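Local atomic coordinates of probable flavin reductase (Sinorhizobium meliloti, PDB entry 3RH7), a protein that binds flavin mononucleotide in a split-barrel domain and probably reduces flavins with NADPH. Residues K92-R100 with R289-G297. Residues are numbered along the deposited sequence; the frame is centred on the assembly and turned at random.
With FMN (flavin mononucleotide), chain G.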
# COMPACT_ATOMS: atom_id res chain seq x y z
N LYS A 92 2.45 -14.37 -0.06
CA LYS A 92 2.77 -13.95 -1.43
C LYS A 92 2.34 -15.06 -2.42
O LYS A 92 1.72 -14.77 -3.44
CB LYS A 92 4.27 -13.62 -1.55
CG LYS A 92 4.75 -13.23 -2.95
CD LYS A 92 6.28 -13.19 -3.06
CE LYS A 92 6.76 -13.87 -4.31
NZ LYS A 92 8.20 -14.22 -4.22
N ASP A 93 2.58 -16.33 -2.06
CA ASP A 93 2.29 -17.54 -2.85
C ASP A 93 0.81 -17.71 -3.10
O ASP A 93 0.44 -18.22 -4.16
CB ASP A 93 2.85 -18.80 -2.17
CG ASP A 93 2.26 -19.05 -0.77
OD1 ASP A 93 2.53 -18.21 0.15
OD2 ASP A 93 1.49 -20.04 -0.61
N VAL A 94 -0.04 -17.32 -2.12
CA VAL A 94 -1.49 -17.49 -2.29
C VAL A 94 -1.95 -16.57 -3.42
O VAL A 94 -2.65 -17.01 -4.35
CB VAL A 94 -2.24 -17.25 -0.97
CG1 VAL A 94 -3.74 -17.39 -1.17
CG2 VAL A 94 -1.76 -18.21 0.09
N SER A 95 -1.51 -15.29 -3.36
CA SER A 95 -1.79 -14.26 -4.34
C SER A 95 -1.41 -14.76 -5.71
O SER A 95 -2.21 -14.64 -6.63
CB SER A 95 -1.02 -12.99 -4.00
OG SER A 95 -1.20 -12.00 -5.00
N ASN A 96 -0.22 -15.37 -5.84
CA ASN A 96 0.24 -15.89 -7.12
C ASN A 96 -0.66 -17.08 -7.55
O ASN A 96 -1.33 -16.97 -8.57
CB ASN A 96 1.73 -16.21 -7.06
CG ASN A 96 2.61 -14.97 -6.87
OD1 ASN A 96 2.20 -13.83 -7.16
ND2 ASN A 96 3.88 -15.15 -6.47
N THR A 97 -0.79 -18.15 -6.70
CA THR A 97 -1.67 -19.31 -6.98
C THR A 97 -3.07 -18.89 -7.52
O THR A 97 -3.53 -19.43 -8.52
CB THR A 97 -1.89 -20.14 -5.71
OG1 THR A 97 -0.65 -20.48 -5.10
CG2 THR A 97 -2.74 -21.38 -5.97
N PHE A 98 -3.71 -17.92 -6.83
CA PHE A 98 -5.07 -17.47 -7.12
C PHE A 98 -5.16 -16.40 -8.21
O PHE A 98 -6.25 -15.86 -8.43
CB PHE A 98 -5.75 -17.01 -5.82
CG PHE A 98 -6.38 -18.16 -5.06
CD1 PHE A 98 -5.63 -18.91 -4.16
CD2 PHE A 98 -7.69 -18.55 -5.31
CE1 PHE A 98 -6.20 -19.99 -3.50
CE2 PHE A 98 -8.26 -19.63 -4.63
CZ PHE A 98 -7.51 -20.35 -3.73
N ALA A 99 -4.06 -16.14 -8.94
CA ALA A 99 -4.03 -15.19 -10.07
C ALA A 99 -3.59 -15.91 -11.35
O ALA A 99 -3.99 -15.51 -12.44
CB ALA A 99 -3.09 -14.04 -9.76
N ARG A 100 -2.77 -16.99 -11.18
CA ARG A 100 -2.18 -17.89 -12.17
C ARG A 100 -3.19 -18.99 -12.62
O ARG A 100 -4.11 -19.29 -11.86
CB ARG A 100 -0.92 -18.54 -11.53
CG ARG A 100 0.27 -17.60 -11.36
CD ARG A 100 1.14 -17.52 -12.60
NE ARG A 100 1.81 -18.79 -12.87
CZ ARG A 100 2.18 -19.21 -14.08
NH1 ARG A 100 1.93 -18.47 -15.16
NH2 ARG A 100 2.78 -20.39 -14.23
N ARG A 289 11.02 -14.44 -10.74
CA ARG A 289 10.02 -13.73 -9.97
C ARG A 289 9.48 -12.53 -10.77
O ARG A 289 8.27 -12.33 -10.80
CB ARG A 289 10.62 -13.26 -8.63
CG ARG A 289 9.59 -12.88 -7.60
CD ARG A 289 10.21 -12.21 -6.41
NE ARG A 289 9.37 -11.12 -5.95
CZ ARG A 289 9.60 -10.41 -4.84
NH1 ARG A 289 10.60 -10.71 -4.05
NH2 ARG A 289 8.81 -9.38 -4.53
N PHE A 290 10.36 -11.76 -11.42
CA PHE A 290 9.97 -10.60 -12.22
C PHE A 290 9.04 -11.01 -13.36
O PHE A 290 8.00 -10.37 -13.53
CB PHE A 290 11.22 -9.86 -12.78
CG PHE A 290 10.97 -9.00 -14.00
CD1 PHE A 290 10.43 -7.72 -13.88
CD2 PHE A 290 11.28 -9.47 -15.28
CE1 PHE A 290 10.20 -6.94 -15.01
CE2 PHE A 290 11.04 -8.68 -16.40
CZ PHE A 290 10.51 -7.42 -16.26
N VAL A 291 9.41 -12.08 -14.13
CA VAL A 291 8.65 -12.58 -15.28
C VAL A 291 7.28 -13.14 -14.83
O VAL A 291 6.30 -12.96 -15.56
CB VAL A 291 9.43 -13.58 -16.20
CG1 VAL A 291 10.80 -13.05 -16.58
CG2 VAL A 291 9.56 -14.97 -15.60
N LEU A 292 7.21 -13.79 -13.65
CA LEU A 292 5.98 -14.33 -13.10
C LEU A 292 5.05 -13.19 -12.61
O LEU A 292 3.86 -13.24 -12.90
CB LEU A 292 6.32 -15.31 -11.97
CG LEU A 292 5.13 -15.88 -11.15
CD1 LEU A 292 4.59 -17.15 -11.76
CD2 LEU A 292 5.55 -16.16 -9.72
N GLU A 293 5.60 -12.15 -11.93
CA GLU A 293 4.87 -10.98 -11.41
C GLU A 293 4.50 -9.99 -12.58
O GLU A 293 3.83 -8.95 -12.35
CB GLU A 293 5.68 -10.30 -10.29
CG GLU A 293 5.86 -11.22 -9.09
CD GLU A 293 6.54 -10.71 -7.82
OE1 GLU A 293 6.90 -9.51 -7.75
OE2 GLU A 293 6.71 -11.54 -6.89
N SER A 294 4.96 -10.36 -13.83
CA SER A 294 4.75 -9.72 -15.14
C SER A 294 3.62 -10.41 -15.88
O SER A 294 2.92 -9.75 -16.64
CB SER A 294 6.02 -9.77 -16.01
OG SER A 294 6.94 -8.72 -15.74
N SER A 295 3.46 -11.75 -15.68
CA SER A 295 2.40 -12.60 -16.26
C SER A 295 1.12 -12.52 -15.40
O SER A 295 0.11 -13.15 -15.74
CB SER A 295 2.87 -14.05 -16.40
OG SER A 295 2.76 -14.86 -15.24
N ILE A 296 1.16 -11.74 -14.28
CA ILE A 296 0.03 -11.53 -13.38
C ILE A 296 -0.21 -10.02 -13.14
O ILE A 296 0.61 -9.16 -13.50
CB ILE A 296 0.15 -12.35 -12.04
CG1 ILE A 296 1.42 -12.02 -11.20
CG2 ILE A 296 0.01 -13.87 -12.30
CD1 ILE A 296 1.32 -10.92 -10.14
N GLY A 297 -1.36 -9.76 -12.52
CA GLY A 297 -1.85 -8.43 -12.19
C GLY A 297 -3.21 -8.21 -12.84
O GLY A 297 -3.62 -8.98 -13.72
N1 FMN G . -8.62 -9.92 -11.66
C2 FMN G . -9.86 -9.31 -11.60
O2 FMN G . -10.80 -9.73 -12.31
N3 FMN G . -10.06 -8.28 -10.68
C4 FMN G . -9.09 -7.72 -9.83
O4 FMN G . -9.28 -6.81 -9.02
C4A FMN G . -7.70 -8.36 -9.96
N5 FMN G . -6.71 -7.92 -9.20
C5A FMN G . -5.46 -8.58 -9.25
C6 FMN G . -4.44 -8.07 -8.38
C7 FMN G . -3.16 -8.68 -8.28
C7M FMN G . -2.12 -8.12 -7.35
C8 FMN G . -2.90 -9.81 -9.09
C8M FMN G . -1.58 -10.46 -9.03
C9 FMN G . -3.90 -10.34 -10.00
C9A FMN G . -5.21 -9.75 -10.12
N10 FMN G . -6.28 -10.24 -10.99
C10 FMN G . -7.55 -9.57 -10.94
C1' FMN G . -6.04 -11.43 -11.90
C2' FMN G . -6.94 -12.68 -11.49
O2' FMN G . -6.75 -13.21 -10.18
C3' FMN G . -7.08 -13.92 -12.41
O3' FMN G . -6.03 -14.07 -13.38
C4' FMN G . -8.52 -14.19 -12.96
O4' FMN G . -9.38 -13.02 -13.20
C5' FMN G . -9.19 -15.19 -12.05
O5' FMN G . -8.94 -16.43 -12.69
P FMN G . -10.16 -17.09 -13.58
O1P FMN G . -11.38 -16.68 -12.63
O2P FMN G . -9.91 -18.64 -13.69
O3P FMN G . -10.15 -16.59 -15.04
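Arg100 runs roughly perpendicular to Ile296, with Arg100 CD 3.8 Å from Ile296 CG2. The arginine chain bends at both chi2 (-86°) and chi3 (-67°). Its guanidinium thereby lies with one face toward Leu292 CD1, which is 3.4 Å from Arg100 NE. The other methyl of that leucine, Leu292 CD2, meets Asn96 ND2 at 3.8 Å. Asn96 OD1 is hydrogen-bonded to the hydroxyl of Tyr166, a residue that packs against side chains of both segments. Ile296 CG2 also packs on Ala99 CB, 4.0 Å away. With chi1 at 59°, Ile296 turns CG1 and CD1 toward the flavin methyl C8M and leaves CG2 for Ala99 and Arg100.

Helix 92-97 belongs to the FMN-binding split barrel. Helix 281-292 follows the mixed four-stranded sheet of the C-terminal half, so the contact joins that half to the barrel. The turn after the second helix brings Ile296 and Gly297 into the FMN pocket. On the barrel side, Ala99 O accepts a 2.7 Å hydrogen bond from FMN O3' of the ribityl chain.

No hydrogen bond links the two segments. At the far end, Lys92 NZ lies over one face of the Arg289 guanidinium. Arg289 NE forms a salt bridge with Glu293 OE2 (2.9 Å), which it meets from above the carboxylate plane. This carboxylate probably eases the closeness of the two positive charges. Lys92 NZ is itself 4.1 Å from Glu293 OE2, too far for a salt bridge. Arg289 NH1 bonds to Tyr238 O, and Arg289 also makes a cation-pi contact with that tyrosine.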